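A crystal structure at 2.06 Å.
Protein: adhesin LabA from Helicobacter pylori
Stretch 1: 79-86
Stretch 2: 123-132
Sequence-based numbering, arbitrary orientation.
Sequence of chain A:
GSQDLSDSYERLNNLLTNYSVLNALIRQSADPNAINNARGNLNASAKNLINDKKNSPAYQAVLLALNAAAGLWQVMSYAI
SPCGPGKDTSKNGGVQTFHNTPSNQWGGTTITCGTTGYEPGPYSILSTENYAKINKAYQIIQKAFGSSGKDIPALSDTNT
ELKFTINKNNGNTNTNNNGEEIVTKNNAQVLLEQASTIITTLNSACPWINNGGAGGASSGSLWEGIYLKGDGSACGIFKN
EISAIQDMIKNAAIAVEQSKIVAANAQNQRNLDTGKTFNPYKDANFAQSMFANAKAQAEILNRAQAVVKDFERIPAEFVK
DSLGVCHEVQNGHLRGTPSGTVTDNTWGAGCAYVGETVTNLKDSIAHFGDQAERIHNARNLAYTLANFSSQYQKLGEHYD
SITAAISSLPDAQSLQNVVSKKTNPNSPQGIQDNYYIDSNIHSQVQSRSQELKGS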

# COMPACT_ATOMS: atom_id res chain seq x y z
N ALA A 79 -3.15 -11.21 -28.62
CA ALA A 79 -2.23 -10.75 -29.66
C ALA A 79 -0.80 -11.26 -29.46
O ALA A 79 0.11 -10.83 -30.17
CB ALA A 79 -2.28 -9.24 -29.77
N ILE A 80 -0.60 -12.19 -28.53
CA ILE A 80 0.74 -12.75 -28.32
C ILE A 80 0.97 -13.81 -29.38
O ILE A 80 0.17 -14.76 -29.48
CB ILE A 80 0.94 -13.33 -26.90
CG1 ILE A 80 1.04 -12.23 -25.86
CG2 ILE A 80 2.19 -14.26 -26.87
CD1 ILE A 80 0.82 -12.72 -24.47
N SER A 81 2.07 -13.64 -30.15
CA SER A 81 2.55 -14.53 -31.21
C SER A 81 2.23 -15.99 -30.84
O SER A 81 2.66 -16.44 -29.77
CB SER A 81 4.04 -14.33 -31.43
OG SER A 81 4.33 -14.62 -32.79
N PRO A 82 1.36 -16.67 -31.63
CA PRO A 82 0.88 -18.01 -31.26
C PRO A 82 1.90 -18.91 -30.57
O PRO A 82 2.96 -19.21 -31.09
CB PRO A 82 0.38 -18.60 -32.58
CG PRO A 82 0.56 -17.49 -33.61
CD PRO A 82 0.70 -16.22 -32.86
N CYS A 83 1.53 -19.32 -29.37
CA CYS A 83 2.38 -20.14 -28.51
C CYS A 83 2.60 -21.54 -29.06
O CYS A 83 1.75 -22.05 -29.81
CB CYS A 83 1.82 -20.18 -27.09
SG CYS A 83 0.13 -20.84 -26.99
N GLY A 84 3.71 -22.14 -28.65
CA GLY A 84 4.10 -23.50 -28.99
C GLY A 84 5.52 -23.86 -28.59
O GLY A 84 6.24 -23.00 -28.07
N PRO A 85 5.98 -25.12 -28.84
CA PRO A 85 7.34 -25.51 -28.43
C PRO A 85 8.48 -25.26 -29.43
O PRO A 85 9.64 -25.39 -29.04
CB PRO A 85 7.20 -27.00 -28.19
CG PRO A 85 6.20 -27.43 -29.22
CD PRO A 85 5.26 -26.27 -29.42
N GLY A 86 8.15 -25.02 -30.70
CA GLY A 86 9.13 -24.86 -31.77
C GLY A 86 9.33 -26.19 -32.50
O GLY A 86 8.58 -27.14 -32.26
N TYR A 123 10.82 -11.58 -28.64
CA TYR A 123 10.62 -11.09 -30.01
C TYR A 123 10.21 -12.23 -30.95
O TYR A 123 10.19 -12.08 -32.18
CB TYR A 123 11.83 -10.25 -30.52
CG TYR A 123 12.03 -8.97 -29.74
CD1 TYR A 123 12.49 -8.98 -28.43
CD2 TYR A 123 11.79 -7.72 -30.33
CE1 TYR A 123 12.68 -7.80 -27.71
CE2 TYR A 123 11.97 -6.54 -29.62
CZ TYR A 123 12.43 -6.58 -28.32
OH TYR A 123 12.61 -5.41 -27.60
N SER A 124 9.83 -13.37 -30.34
CA SER A 124 9.36 -14.55 -31.07
C SER A 124 8.11 -15.08 -30.34
O SER A 124 7.51 -14.32 -29.60
CB SER A 124 10.46 -15.60 -31.15
OG SER A 124 10.01 -16.64 -31.99
N ILE A 125 7.73 -16.34 -30.55
CA ILE A 125 6.55 -16.90 -29.91
C ILE A 125 6.76 -17.19 -28.43
O ILE A 125 7.89 -17.34 -27.95
CB ILE A 125 6.02 -18.14 -30.69
CG1 ILE A 125 6.97 -19.37 -30.56
CG2 ILE A 125 5.71 -17.79 -32.16
CD1 ILE A 125 6.28 -20.77 -30.79
N LEU A 126 5.64 -17.33 -27.71
CA LEU A 126 5.68 -17.67 -26.31
C LEU A 126 5.78 -19.17 -26.17
O LEU A 126 4.94 -19.87 -26.68
CB LEU A 126 4.43 -17.12 -25.58
CG LEU A 126 4.46 -17.15 -24.06
CD1 LEU A 126 5.51 -16.20 -23.53
CD2 LEU A 126 3.10 -16.78 -23.48
N SER A 127 6.78 -19.67 -25.46
CA SER A 127 6.98 -21.08 -25.13
C SER A 127 5.69 -21.69 -24.52
O SER A 127 4.93 -20.99 -23.85
CB SER A 127 8.07 -21.16 -24.07
OG SER A 127 8.34 -22.51 -23.74
N THR A 128 5.50 -23.00 -24.67
CA THR A 128 4.36 -23.72 -24.08
C THR A 128 4.51 -23.69 -22.56
O THR A 128 3.54 -23.32 -21.89
CB THR A 128 4.25 -25.14 -24.63
OG1 THR A 128 4.01 -25.07 -26.04
CG2 THR A 128 3.13 -25.94 -23.96
N GLU A 129 5.74 -23.96 -22.03
CA GLU A 129 6.02 -23.93 -20.58
C GLU A 129 5.67 -22.58 -19.94
O GLU A 129 5.07 -22.57 -18.87
CB GLU A 129 7.46 -24.40 -20.21
CG GLU A 129 8.64 -23.64 -20.77
CD GLU A 129 10.00 -24.33 -20.66
OE1 GLU A 129 10.08 -25.42 -20.04
OE2 GLU A 129 10.98 -23.80 -21.23
N ASN A 130 6.01 -21.44 -20.60
CA ASN A 130 5.67 -20.11 -20.08
C ASN A 130 4.16 -19.85 -20.19
O ASN A 130 3.63 -19.13 -19.39
CB ASN A 130 6.45 -19.03 -20.79
CG ASN A 130 7.90 -19.00 -20.39
OD1 ASN A 130 8.29 -19.39 -19.29
ND2 ASN A 130 8.74 -18.49 -21.27
N TYR A 131 3.48 -20.42 -21.16
CA TYR A 131 2.04 -20.22 -21.23
C TYR A 131 1.42 -20.95 -20.05
O TYR A 131 0.64 -20.34 -19.31
CB TYR A 131 1.42 -20.65 -22.58
CG TYR A 131 -0.00 -20.16 -22.71
CD1 TYR A 131 -1.04 -20.77 -22.01
CD2 TYR A 131 -0.30 -19.02 -23.46
CE1 TYR A 131 -2.34 -20.27 -22.07
CE2 TYR A 131 -1.59 -18.52 -23.52
CZ TYR A 131 -2.61 -19.14 -22.81
OH TYR A 131 -3.88 -18.63 -22.82
N ALA A 132 1.87 -22.19 -19.79
CA ALA A 132 1.39 -23.02 -18.69
C ALA A 132 1.56 -22.31 -17.35
O ALA A 132 0.63 -22.29 -16.54
CB ALA A 132 2.11 -24.38 -18.69

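The apolar centre of the contact is built from Ile 80, Cys 83, Leu 126 and Tyr 131. Ile 80 points toward the second stretch, and its CG2 lies 3.9 Å from CB of Leu 126. On Cys 83, CB comes within 4.3 Å of the same Leu 126 CB. The sulfur turns to the helix, where Cys 83 SG is 4.0 Å from CD2 of Tyr 131. Cys 83 SG meets the Tyr 131 ring obliquely, 4.6 Å from its centroid.

Ile 125 gives up the largest area to the contact. Its side chain lies along backbone: Ile 125 CB is 3.3 Å from Pro 82 O, and Ile 125 CD1 is 3.5 Å from Gly 84 O. Ile 125 CG2 packs 3.5 Å from Ser 81 OG.

The two backbones run side by side in the same direction, pairing Ser 81 with Ile 125, Cys 83 with Leu 126 and Gly 84 with Thr 128. A hydrogen bond links them, from Gly 84 N to Leu 126 O at 3.2 Å. The same oxygen, Leu 126 O, lies 3.2 Å from Cys 83 CA in a CA-H...O contact.

The helix start forms the polar edge. Ser 127 is the N-cap, and its CA approaches Gly 84 O at 3.6 Å. Thr 128 OG1 sits 3.4 Å from Pro 85 N, which has no hydrogen to donate.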